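Local coordinates for protein nitrite oxidoreductase subunit C (Kuenenia stuttgartiensis, PDB 7B04) that binds heme b and calcium ions and, as one subunit of the nitrite oxidoreductase complex, probably takes part in electron transport, at residues 39-44 with 152-157; 49-54 with 102-107; 118-123 with 256-261. One frame throughout, in Å; residues are numbered along the deposited sequence.

Interaction 1 (39-44 with 152-157); sequences EEELTP and SPRMGD. With HEM (protoporphyrin IX containing Fe), chain B.
Glu41 and Leu42 of the short helix 39-42 lie against Ser152 and Pro153 at the start of an irregular loop, where the CA atoms of Leu42 and Ser152 are 6.1 Å apart. This loop is part of the heme-binding domain of the ethylbenzene dehydrogenase family, and turns rather than regular structure give it its shape. In an ST turn the Ser152 hydroxyl OG accepts from Arg154 N, a task for which serine's short polar side chain is well suited; Arg154 is then the centre of an inverse gamma turn. The main tie across the contact is a salt bridge. Glu41 CG stands beside the backbone N (chi1 -68°), and the chain, extended beyond it, carries the carboxylate to Arg154, which grips it side-on. Arg154 NE donates to Glu41 OE2 over 3.0 Å in a nearly straight bond of 170°, while Arg154 NH2 reaches Glu41 OE1 at 2.9 Å on its syn lone pair. The carboxylate and guanidinium planes are twisted 34° apart. Ala38 N adds a second bond to Glu41 OE1 and Arg154 NH1 bonds to Lys35 O, so both ends of this buried pair are held against rotation, and the opposite charges probably offset each other. Leu42 CD2 packs at 3.9 Å on Pro153 CD, the two side chains crossing at about a right angle; the rigid proline ring also touches Trp311. Arginine serves here twice, because its aliphatic part faces the heme, with Arg154 CG 3.6 Å from the heme vinyl carbon CBB. Next in the chain, Met155 SD coordinates the heme iron at 2.1 Å, with Lys305 NZ as the other protein ligand.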
# COMPACT_ATOMS: atom_id res chain seq x y z
N GLU C 39 6.20 -60.93 -15.88
CA GLU C 39 7.08 -61.66 -16.79
C GLU C 39 6.96 -61.14 -18.22
O GLU C 39 7.96 -61.11 -18.95
CB GLU C 39 6.77 -63.15 -16.76
CG GLU C 39 7.11 -63.83 -18.09
CD GLU C 39 6.74 -65.30 -18.15
OE1 GLU C 39 6.52 -65.91 -17.08
OE2 GLU C 39 6.68 -65.84 -19.27
N GLU C 40 5.77 -60.69 -18.62
CA GLU C 40 5.60 -60.16 -19.96
C GLU C 40 6.58 -59.02 -20.23
O GLU C 40 7.08 -58.88 -21.35
CB GLU C 40 4.15 -59.68 -20.17
CG GLU C 40 3.92 -58.92 -21.46
CD GLU C 40 2.54 -59.18 -22.06
OE1 GLU C 40 1.64 -59.63 -21.32
OE2 GLU C 40 2.36 -58.92 -23.27
N GLU C 41 6.86 -58.22 -19.20
CA GLU C 41 7.82 -57.13 -19.33
C GLU C 41 9.26 -57.63 -19.46
O GLU C 41 10.06 -57.02 -20.17
CB GLU C 41 7.69 -56.21 -18.12
CG GLU C 41 6.37 -55.45 -18.07
CD GLU C 41 6.22 -54.60 -16.82
OE1 GLU C 41 5.75 -55.13 -15.79
OE2 GLU C 41 6.59 -53.41 -16.87
N LEU C 42 9.60 -58.72 -18.77
CA LEU C 42 10.99 -59.17 -18.74
C LEU C 42 11.43 -59.94 -19.99
O LEU C 42 12.62 -59.93 -20.32
CB LEU C 42 11.24 -60.00 -17.48
CG LEU C 42 11.12 -59.12 -16.23
CD1 LEU C 42 11.36 -59.90 -14.95
CD2 LEU C 42 12.06 -57.92 -16.33
N THR C 43 10.51 -60.62 -20.68
CA THR C 43 10.91 -61.32 -21.90
C THR C 43 10.96 -60.35 -23.07
O THR C 43 9.98 -59.63 -23.31
CB THR C 43 9.95 -62.47 -22.23
OG1 THR C 43 8.81 -61.95 -22.91
CG2 THR C 43 9.50 -63.17 -20.96
N PRO C 44 12.06 -60.29 -23.82
CA PRO C 44 12.13 -59.35 -24.95
C PRO C 44 11.13 -59.71 -26.04
O PRO C 44 10.67 -60.84 -26.16
CB PRO C 44 13.57 -59.51 -25.45
CG PRO C 44 14.32 -60.09 -24.29
CD PRO C 44 13.34 -60.98 -23.60
N SER C 152 15.24 -55.17 -16.09
CA SER C 152 13.93 -54.53 -16.16
C SER C 152 13.87 -53.47 -17.26
O SER C 152 14.78 -52.65 -17.38
CB SER C 152 13.59 -53.89 -14.82
OG SER C 152 12.37 -53.16 -14.90
N PRO C 153 12.81 -53.46 -18.08
CA PRO C 153 12.62 -52.39 -19.06
C PRO C 153 12.02 -51.12 -18.49
O PRO C 153 11.65 -50.23 -19.26
CB PRO C 153 11.66 -53.04 -20.07
CG PRO C 153 10.84 -53.96 -19.24
CD PRO C 153 11.76 -54.49 -18.17
N ARG C 154 11.85 -51.03 -17.17
CA ARG C 154 11.33 -49.83 -16.53
C ARG C 154 12.48 -48.85 -16.27
O ARG C 154 12.90 -48.60 -15.14
CB ARG C 154 10.60 -50.19 -15.24
CG ARG C 154 9.39 -51.08 -15.43
CD ARG C 154 8.70 -51.34 -14.11
NE ARG C 154 7.59 -52.28 -14.23
CZ ARG C 154 6.84 -52.68 -13.21
NH1 ARG C 154 7.08 -52.22 -11.99
NH2 ARG C 154 5.84 -53.53 -13.41
N MET C 155 13.00 -48.30 -17.37
CA MET C 155 14.15 -47.39 -17.35
C MET C 155 15.35 -48.00 -16.63
O MET C 155 16.07 -47.33 -15.89
CB MET C 155 13.77 -46.06 -16.69
CG MET C 155 12.71 -45.27 -17.42
SD MET C 155 12.21 -43.84 -16.44
CE MET C 155 13.66 -42.81 -16.58
N GLY C 156 15.58 -49.29 -16.86
CA GLY C 156 16.69 -49.96 -16.21
C GLY C 156 16.34 -50.43 -14.81
O GLY C 156 15.17 -50.52 -14.41
N ASP C 157 17.38 -50.75 -14.05
CA ASP C 157 17.23 -51.12 -12.64
C ASP C 157 18.57 -50.92 -11.93
O ASP C 157 19.58 -50.57 -12.55
CB ASP C 157 16.74 -52.57 -12.52
CG ASP C 157 16.14 -52.87 -11.17
OD1 ASP C 157 16.11 -51.96 -10.31
OD2 ASP C 157 15.69 -54.02 -10.96
CHA HEM B . 10.88 -40.34 -16.66
CHB HEM B . 8.61 -44.23 -14.79
CHC HEM B . 9.67 -46.61 -18.90
CHD HEM B . 12.09 -42.76 -20.71
C1A HEM B . 10.26 -41.20 -15.77
C2A HEM B . 10.06 -40.97 -14.35
C3A HEM B . 9.43 -42.03 -13.83
C4A HEM B . 9.22 -43.00 -14.89
CMA HEM B . 9.00 -42.23 -12.36
CAA HEM B . 10.49 -39.67 -13.62
CBA HEM B . 11.57 -39.95 -12.59
CGA HEM B . 12.92 -39.80 -13.23
O1A HEM B . 13.84 -40.58 -12.87
O2A HEM B . 13.07 -38.91 -14.11
C1B HEM B . 8.64 -45.21 -15.77
C2B HEM B . 7.91 -46.47 -15.76
C3B HEM B . 8.21 -47.13 -16.89
C4B HEM B . 9.12 -46.30 -17.66
CMB HEM B . 7.00 -46.90 -14.59
CAB HEM B . 7.71 -48.51 -17.40
CBB HEM B . 6.71 -49.21 -16.86
C1C HEM B . 10.35 -45.76 -19.75
C2C HEM B . 10.70 -46.06 -21.14
C3C HEM B . 11.35 -45.00 -21.64
C4C HEM B . 11.47 -44.00 -20.59
CMC HEM B . 10.35 -47.35 -21.90
CAC HEM B . 11.91 -44.88 -23.08
CBC HEM B . 13.18 -44.54 -23.31
C1D HEM B . 11.89 -41.74 -19.80
C2D HEM B . 12.15 -40.32 -20.01
C3D HEM B . 11.81 -39.67 -18.90
C4D HEM B . 11.32 -40.63 -17.93
CMD HEM B . 12.72 -39.67 -21.29
CAD HEM B . 11.94 -38.14 -18.70
CBD HEM B . 10.60 -37.45 -18.93
CGD HEM B . 10.79 -35.96 -18.95
O1D HEM B . 9.80 -35.23 -19.23
O2D HEM B . 11.93 -35.49 -18.71
NA HEM B . 9.74 -42.45 -16.05
NB HEM B . 9.36 -45.15 -16.94
NC HEM B . 10.85 -44.50 -19.45
ND HEM B . 11.38 -41.89 -18.51
FE HEM B . 10.45 -43.56 -17.51

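Interaction 2 (49-54 with 102-107); sequences LNVKYM and AIHDGI
Val51, Lys52 and Tyr53 run parallel to Ala102, Ile103 and His104 as neighbouring strands, their short axes 4.4 Å apart at closest approach and 35° apart in direction. Lys52 bonds to the residues before and after Ile103: its N donates to Ala102 O, and its O accepts from His104 N at 3.2 Å. Met54 N continues the ladder to His104 O. Small Ala102 fits between two branched residues, its CB 3.5 Å from Leu49 CD1 and 3.6 Å from Val51 CG2. Val51 CG1 meets the rim of the His104 ring, 3.3 Å from His104 CD2. The ring is tethered through NE2 to Glu317 O and weakly through ND1 to Gly106 N; one of its faces lies over Tyr53 CA. The Tyr53 ring is tilted to that of His104, with Tyr53 CD1 3.8 Å from His104 CE1, and offers its edge to the backbone at Asp105 O. An alanine in place of Tyr53 would probably open a gap beside His104 CE1 and Asp105 O and leave the chain around Ile319 and Ala320 without its aromatic neighbour. Gly106 suits the turn, as a side chain at its positive phi would run into the preceding carbonyl. Beside Lys52, the flexible thioether of Met54 reaches Ile103, with Met54 CE 3.6 Å from Ile103 CG2, and helix 64-71 covers both through Ala70. Through backbone bonds of Val51 to Ser315 and Glu317 on its other side, strand 49-53 lies between strands 97-104 and 306-316, parallel to both, a pairing within the beta-rich fold of the DOMON-like heme domains.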
# COMPACT_ATOMS: atom_id res chain seq x y z
N LEU C 49 14.64 -55.30 -34.82
CA LEU C 49 14.87 -54.07 -35.56
C LEU C 49 16.26 -54.16 -36.17
O LEU C 49 17.26 -54.24 -35.45
CB LEU C 49 14.74 -52.86 -34.63
CG LEU C 49 14.66 -51.44 -35.21
CD1 LEU C 49 16.04 -50.89 -35.49
CD2 LEU C 49 13.81 -51.40 -36.47
N ASN C 50 16.32 -54.15 -37.49
CA ASN C 50 17.57 -54.31 -38.22
C ASN C 50 18.05 -52.95 -38.71
O ASN C 50 17.30 -52.24 -39.40
CB ASN C 50 17.39 -55.28 -39.39
CG ASN C 50 18.70 -55.71 -40.01
OD1 ASN C 50 19.78 -55.42 -39.48
ND2 ASN C 50 18.63 -56.40 -41.14
N VAL C 51 19.28 -52.59 -38.37
CA VAL C 51 19.88 -51.34 -38.82
C VAL C 51 20.56 -51.63 -40.15
O VAL C 51 21.58 -52.32 -40.20
CB VAL C 51 20.87 -50.79 -37.79
CG1 VAL C 51 21.42 -49.46 -38.26
CG2 VAL C 51 20.20 -50.62 -36.45
N LYS C 52 19.99 -51.11 -41.23
CA LYS C 52 20.49 -51.38 -42.56
C LYS C 52 21.72 -50.52 -42.85
O LYS C 52 21.72 -49.32 -42.58
CB LYS C 52 19.40 -51.11 -43.60
CG LYS C 52 19.80 -51.49 -45.02
CD LYS C 52 18.62 -51.38 -45.96
CE LYS C 52 19.06 -51.57 -47.40
NZ LYS C 52 19.55 -52.95 -47.66
N TYR C 53 22.76 -51.15 -43.39
CA TYR C 53 23.96 -50.41 -43.77
C TYR C 53 23.77 -49.72 -45.11
O TYR C 53 23.43 -50.37 -46.11
CB TYR C 53 25.17 -51.35 -43.83
CG TYR C 53 26.36 -50.67 -44.45
CD1 TYR C 53 27.09 -49.72 -43.75
CD2 TYR C 53 26.74 -50.96 -45.76
CE1 TYR C 53 28.17 -49.09 -44.32
CE2 TYR C 53 27.82 -50.33 -46.34
CZ TYR C 53 28.53 -49.40 -45.61
OH TYR C 53 29.61 -48.77 -46.19
N MET C 54 23.99 -48.41 -45.14
CA MET C 54 23.82 -47.62 -46.36
C MET C 54 24.59 -46.32 -46.21
O MET C 54 24.31 -45.56 -45.28
CB MET C 54 22.35 -47.38 -46.67
CG MET C 54 21.58 -46.60 -45.61
SD MET C 54 19.90 -46.21 -46.13
CE MET C 54 19.13 -47.81 -46.00
N ALA C 102 15.88 -47.73 -38.66
CA ALA C 102 17.25 -47.43 -38.28
C ALA C 102 18.20 -47.78 -39.41
O ALA C 102 18.03 -48.80 -40.08
CB ALA C 102 17.66 -48.16 -36.99
N ILE C 103 19.22 -46.93 -39.58
CA ILE C 103 20.23 -47.05 -40.63
C ILE C 103 21.54 -46.57 -40.04
O ILE C 103 21.57 -45.82 -39.06
CB ILE C 103 19.86 -46.22 -41.88
CG1 ILE C 103 19.67 -44.76 -41.50
CG2 ILE C 103 18.61 -46.77 -42.55
CD1 ILE C 103 19.27 -43.87 -42.64
N HIS C 104 22.66 -47.01 -40.62
CA HIS C 104 23.94 -46.54 -40.13
C HIS C 104 24.97 -46.47 -41.25
O HIS C 104 24.88 -47.16 -42.27
CB HIS C 104 24.45 -47.38 -38.94
CG HIS C 104 25.05 -48.70 -39.32
ND1 HIS C 104 26.34 -48.82 -39.80
CD2 HIS C 104 24.57 -49.96 -39.22
CE1 HIS C 104 26.61 -50.09 -40.02
NE2 HIS C 104 25.55 -50.81 -39.67
N ASP C 105 25.98 -45.63 -41.02
CA ASP C 105 27.05 -45.33 -41.95
C ASP C 105 28.26 -46.22 -41.79
O ASP C 105 29.03 -46.40 -42.74
CB ASP C 105 27.59 -43.91 -41.66
CG ASP C 105 27.17 -42.87 -42.66
OD1 ASP C 105 27.08 -43.18 -43.86
OD2 ASP C 105 26.97 -41.72 -42.23
N GLY C 106 28.43 -46.81 -40.62
CA GLY C 106 29.71 -47.31 -40.20
C GLY C 106 30.41 -46.29 -39.34
O GLY C 106 31.40 -46.60 -38.68
N ILE C 107 29.89 -45.05 -39.37
CA ILE C 107 30.35 -43.95 -38.54
C ILE C 107 29.23 -43.42 -37.65
O ILE C 107 29.44 -43.19 -36.45
CB ILE C 107 30.93 -42.82 -39.41
CG1 ILE C 107 32.12 -43.34 -40.23
CG2 ILE C 107 31.32 -41.63 -38.56
CD1 ILE C 107 32.49 -42.45 -41.40

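Interaction 3 (118-123 with 256-261); sequences ATDNKQ and SKFENK. With CA (calcium ion), chain D.
Phe258 and Lys261 are the residues through which segment 256-261 rests on the calcium-binding loop 118-123. Ahead of them, Lys257 points away from the loop and its NZ forms a salt bridge with Glu259 OE1 at 3.3 Å, two charged residues at home on the surface. Phe258 faces the other way. Its backbone N gives a weak hydrogen bond to a water that also accepts from Lys122 NZ at 3.1 Å. With CG anti to the backbone N (chi1 179°), the ring reaches across to Asp120, whose CA lies over one face and whose CB makes an off-centre CH-pi contact, 4.1 Å from the Phe258 ring centroid. The Asp120 carboxylate is turned to within 13° of the ring plane. An aromatic residue suits this place because it offers a flat apolar face to Asp120 CA and CB, with Phe258 CZ also near Thr119 C, and meets the ring of Trp263 too. The chain then turns through Asn260 and Lys261, both with positive phi, and the extended Lys261 side chain touches Ala118 with its methylenes: Lys261 CG is 3.6 Å from Ala118 CA and Lys261 CD 3.7 Å from Ala118 CB. The residues flanking Asp120 in sequence bind the metal. Thr119 chelates calcium with its carbonyl O at 2.4 Å and OG1 at 2.3 Å, and Asn121 OD1 binds at 2.6 Å; hard oxygen donors such as these suit calcium. Asp117, Asp132 and Asn295 complete the site. The loop links strands 108-116 and 133-139, while 253-258 and 262-270 form a hairpin whose second strand pairs antiparallel with 108-116, so the hairpin turn and the calcium loop sit side by side.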
# COMPACT_ATOMS: atom_id res chain seq x y z
N ALA C 118 -2.46 -35.60 -32.88
CA ALA C 118 -3.29 -34.56 -33.46
C ALA C 118 -2.91 -33.15 -33.02
O ALA C 118 -3.45 -32.19 -33.58
CB ALA C 118 -4.75 -34.82 -33.10
N THR C 119 -1.98 -33.00 -32.08
CA THR C 119 -1.67 -31.70 -31.51
C THR C 119 -0.17 -31.46 -31.56
O THR C 119 0.62 -32.36 -31.26
CB THR C 119 -2.17 -31.57 -30.06
OG1 THR C 119 -1.44 -32.47 -29.22
CG2 THR C 119 -3.66 -31.90 -29.98
N ASP C 120 0.21 -30.24 -31.93
CA ASP C 120 1.60 -29.80 -31.92
C ASP C 120 1.85 -29.01 -30.64
O ASP C 120 1.63 -27.80 -30.58
CB ASP C 120 1.89 -28.95 -33.16
CG ASP C 120 0.75 -27.99 -33.49
OD1 ASP C 120 1.02 -26.81 -33.79
OD2 ASP C 120 -0.43 -28.41 -33.43
N ASN C 121 2.34 -29.71 -29.61
CA ASN C 121 2.73 -29.06 -28.36
C ASN C 121 4.24 -28.82 -28.45
O ASN C 121 5.03 -29.75 -28.29
CB ASN C 121 2.37 -29.91 -27.15
CG ASN C 121 0.90 -30.26 -27.10
OD1 ASN C 121 0.54 -31.44 -27.16
ND2 ASN C 121 0.04 -29.25 -26.98
N LYS C 122 4.62 -27.59 -28.75
CA LYS C 122 6.01 -27.25 -29.04
C LYS C 122 6.65 -26.35 -28.00
O LYS C 122 7.71 -25.76 -28.28
CB LYS C 122 6.10 -26.59 -30.42
CG LYS C 122 5.72 -27.51 -31.55
CD LYS C 122 5.82 -26.81 -32.88
CE LYS C 122 5.43 -27.74 -34.00
NZ LYS C 122 5.51 -27.07 -35.33
N GLN C 123 6.05 -26.21 -26.82
CA GLN C 123 6.63 -25.37 -25.79
C GLN C 123 5.95 -25.67 -24.45
O GLN C 123 4.80 -26.13 -24.39
CB GLN C 123 6.54 -23.89 -26.16
CG GLN C 123 5.46 -23.08 -25.51
CD GLN C 123 5.57 -21.61 -25.88
OE1 GLN C 123 4.69 -20.81 -25.55
NE2 GLN C 123 6.64 -21.24 -26.56
N SER C 256 13.29 -32.99 -36.32
CA SER C 256 11.91 -33.46 -36.24
C SER C 256 11.05 -32.77 -37.29
O SER C 256 11.48 -31.82 -37.94
CB SER C 256 11.33 -33.21 -34.85
OG SER C 256 12.31 -33.37 -33.85
N LYS C 257 9.84 -33.29 -37.45
CA LYS C 257 8.85 -32.70 -38.35
C LYS C 257 7.46 -33.14 -37.90
O LYS C 257 7.23 -34.34 -37.70
CB LYS C 257 9.11 -33.14 -39.79
CG LYS C 257 8.10 -32.64 -40.81
CD LYS C 257 8.40 -33.21 -42.19
CE LYS C 257 7.33 -32.82 -43.19
NZ LYS C 257 7.59 -33.43 -44.53
N PHE C 258 6.55 -32.18 -37.76
CA PHE C 258 5.14 -32.47 -37.48
C PHE C 258 4.29 -32.02 -38.66
O PHE C 258 4.26 -30.82 -38.98
CB PHE C 258 4.67 -31.78 -36.20
CG PHE C 258 3.22 -32.02 -35.90
CD1 PHE C 258 2.81 -33.21 -35.31
CD2 PHE C 258 2.26 -31.07 -36.21
CE1 PHE C 258 1.48 -33.44 -35.03
CE2 PHE C 258 0.92 -31.30 -35.94
CZ PHE C 258 0.53 -32.48 -35.35
N GLU C 259 3.61 -32.96 -39.30
CA GLU C 259 2.75 -32.62 -40.43
C GLU C 259 1.54 -33.53 -40.44
O GLU C 259 1.65 -34.74 -40.23
CB GLU C 259 3.49 -32.73 -41.77
CG GLU C 259 2.65 -32.21 -42.93
CD GLU C 259 3.30 -32.44 -44.27
OE1 GLU C 259 4.36 -33.10 -44.32
OE2 GLU C 259 2.75 -31.97 -45.29
N ASN C 260 0.37 -32.93 -40.70
CA ASN C 260 -0.91 -33.63 -40.80
C ASN C 260 -1.10 -34.62 -39.65
O ASN C 260 -1.25 -35.82 -39.84
CB ASN C 260 -1.03 -34.32 -42.15
CG ASN C 260 -1.10 -33.34 -43.30
OD1 ASN C 260 -1.81 -32.34 -43.23
ND2 ASN C 260 -0.33 -33.60 -44.35
N LYS C 261 -1.12 -34.06 -38.44
CA LYS C 261 -1.41 -34.83 -37.22
C LYS C 261 -0.47 -36.03 -37.06
O LYS C 261 -0.87 -37.09 -36.59
CB LYS C 261 -2.87 -35.26 -37.18
CG LYS C 261 -3.82 -34.08 -36.98
CD LYS C 261 -5.26 -34.50 -36.77
CE LYS C 261 -6.13 -33.28 -36.50
NZ LYS C 261 -7.55 -33.65 -36.24
CA CA D . 0.70 -33.25 -29.04
O HOH W 1 7.44 -29.05 -36.73

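From the N terminus, helix 39-42 opens the loop that interaction 1 closes at 152-157, more than a hundred residues later. Strand 49-53 is the next regular element after the helix, and interaction 2 joins it to 102-107, a smaller loop nested inside the first. Interaction 3 begins at 118-123, after interaction 2 has closed but before interaction 1 has, and ends at 256-261, so interactions 1 and 3 cross while 2 and 3 stand in series. The three do not touch, the nearest atoms of any two being at least about 10 Å apart. Together they tie the N-terminal segment to the heme loop and to the strands, and the calcium loop to a late hairpin.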